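Local coordinates for protein CT296 (Chlamydia trachomatis, PDB 3QH6) that is of unknown function but structurally resembles iron(II) 2-oxoglutarate-dependent enzymes, at residues His8-His11 and Lys12-Phe15. Numbering follows the deposited sequence.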
loop_
_atom_site.group_PDB
_atom_site.type_symbol
_atom_site.label_atom_id
_atom_site.label_comp_id
_atom_site.label_asym_id
_atom_site.label_seq_id
_atom_site.Cartn_x
_atom_site.Cartn_y
_atom_site.Cartn_z
ATOM N N HIS A 8 8.814 -10.049 -11.044
ATOM C CA HIS A 8 9.662 -11.154 -11.482
ATOM C C HIS A 8 9.220 -12.421 -10.711
ATOM O O HIS A 8 8.734 -12.347 -9.575
ATOM C CB HIS A 8 11.123 -10.822 -11.188
ATOM C CG HIS A 8 12.094 -11.779 -11.789
ATOM N ND1 HIS A 8 12.572 -12.882 -11.110
ATOM C CD2 HIS A 8 12.721 -11.780 -12.992
ATOM C CE1 HIS A 8 13.426 -13.540 -11.879
ATOM N NE2 HIS A 8 13.544 -12.882 -13.023
ATOM N N LEU A 9 9.401 -13.584 -11.327
ATOM C CA LEU A 9 9.140 -14.863 -10.653
ATOM C C LEU A 9 9.737 -14.933 -9.237
ATOM O O LEU A 9 9.158 -15.536 -8.314
ATOM C CB LEU A 9 9.687 -15.993 -11.517
ATOM C CG LEU A 9 9.527 -17.392 -10.931
ATOM C CD1 LEU A 9 8.053 -17.630 -10.630
ATOM C CD2 LEU A 9 10.093 -18.433 -11.889
ATOM N N GLU A 10 10.863 -14.274 -9.007
ATOM C CA GLU A 10 11.473 -14.376 -7.677
ATOM C C GLU A 10 10.774 -13.506 -6.652
ATOM O O GLU A 10 10.852 -13.777 -5.437
ATOM C CB GLU A 10 12.958 -14.001 -7.725
ATOM C CG GLU A 10 13.858 -15.014 -8.437
ATOM C CD GLU A 10 13.856 -16.413 -7.793
ATOM O OE1 GLU A 10 13.673 -16.527 -6.558
ATOM O OE2 GLU A 10 14.045 -17.399 -8.531
ATOM N N HIS A 11 10.112 -12.440 -7.124
ATOM C CA HIS A 11 9.247 -11.656 -6.255
ATOM C C HIS A 11 8.043 -12.523 -5.841
ATOM O O HIS A 11 7.650 -12.560 -4.667
ATOM C CB HIS A 11 8.770 -10.379 -6.955
ATOM C CG HIS A 11 9.881 -9.460 -7.358
ATOM N ND1 HIS A 11 9.850 -8.721 -8.524
ATOM C CD2 HIS A 11 11.052 -9.162 -6.749
ATOM C CE1 HIS A 11 10.965 -8.012 -8.625
ATOM N NE2 HIS A 11 11.707 -8.250 -7.553
ATOM N N LYS A 12 7.468 -13.243 -6.797
ATOM C CA LYS A 12 6.356 -14.150 -6.467
ATOM C C LYS A 12 6.798 -15.191 -5.454
ATOM O O LYS A 12 6.075 -15.514 -4.478
ATOM C CB LYS A 12 5.792 -14.841 -7.726
ATOM C CG LYS A 12 5.054 -13.916 -8.727
ATOM C CD LYS A 12 4.888 -14.633 -10.073
ATOM C CE LYS A 12 4.318 -13.729 -11.154
ATOM N NZ LYS A 12 2.935 -14.155 -11.517
ATOM N N ARG A 13 8.000 -15.729 -5.642
ATOM C CA ARG A 13 8.491 -16.788 -4.768
ATOM C C ARG A 13 8.729 -16.266 -3.386
ATOM O O ARG A 13 8.455 -16.961 -2.428
ATOM C CB ARG A 13 9.791 -17.391 -5.328
ATOM C CG ARG A 13 9.538 -18.179 -6.591
ATOM C CD ARG A 13 10.833 -18.700 -7.240
ATOM N NE ARG A 13 10.502 -19.771 -8.173
ATOM C CZ ARG A 13 11.325 -20.269 -9.086
ATOM N NH1 ARG A 13 12.551 -19.775 -9.229
ATOM N NH2 ARG A 13 10.912 -21.258 -9.868
ATOM N N TYR A 14 9.218 -15.033 -3.268
ATOM C CA TYR A 14 9.443 -14.457 -1.940
ATOM C C TYR A 14 8.085 -14.308 -1.221
ATOM O O TYR A 14 7.950 -14.668 -0.051
ATOM C CB TYR A 14 10.151 -13.097 -2.044
ATOM C CG TYR A 14 10.673 -12.597 -0.706
ATOM C CD1 TYR A 14 11.950 -12.930 -0.277
ATOM C CD2 TYR A 14 9.870 -11.836 0.147
ATOM C CE1 TYR A 14 12.433 -12.499 0.930
ATOM C CE2 TYR A 14 10.354 -11.400 1.384
ATOM C CZ TYR A 14 11.639 -11.736 1.759
ATOM O OH TYR A 14 12.149 -11.328 2.974
ATOM N N PHE A 15 7.083 -13.798 -1.939
ATOM C CA PHE A 15 5.757 -13.583 -1.341
ATOM C C PHE A 15 5.122 -14.933 -0.944
ATOM O O PHE A 15 4.474 -15.079 0.129
ATOM C CB PHE A 15 4.883 -12.816 -2.328
ATOM C CG PHE A 15 3.500 -12.556 -1.812
ATOM C CD1 PHE A 15 2.473 -13.397 -2.137
ATOM C CD2 PHE A 15 3.256 -11.489 -0.967
ATOM C CE1 PHE A 15 1.184 -13.160 -1.636
ATOM C CE2 PHE A 15 1.974 -11.250 -0.458
ATOM C CZ PHE A 15 0.954 -12.089 -0.786
#
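K12, R13, Y14 and F15 each give their backbone N-H to the carbonyl four residues earlier, on H8, L9, E10 and H11, which makes this the first two turns of helix 9-18. R13 carries the side-chain contact, its chain running extended from CG to NE back toward the helix start. There two neighbours take different parts of its guanidinium. L9 CD2 sits over the centre of one face, 3.6 Å from R13 CZ, while E10 reaches the edge, where OE2 accepts from R13 NH1 at 2.9 Å in a salt bridge. E10 gets there by bending at chi2 (-61°), which also lays OE1 against R13 CD. The bond lies close to the guanidinium plane but rises from the carboxylate plane, the two planes being 67° apart. At the helix start, two histidine side chains each accept a backbone N-H: H8 ND1 from E10 N at 3.0 Å, and H11 ND1 from H8 N, also at 3.0 Å, from well outside the imidazole plane. The H8 ring thus serves a first-turn N-H that has no preceding helical carbonyl, while the H11 ring holds the N-H of the N-cap residue itself. Elsewhere around the helix, K12 NZ pairs with E83, and F15 packs on I21 of strand 20-23 and on L84 of helix 77-85. Together, the i to i+3 salt bridge on the exposed side and the N-terminal capping box, with H8 as N-cap and H11 three residues on, form a classic helix start.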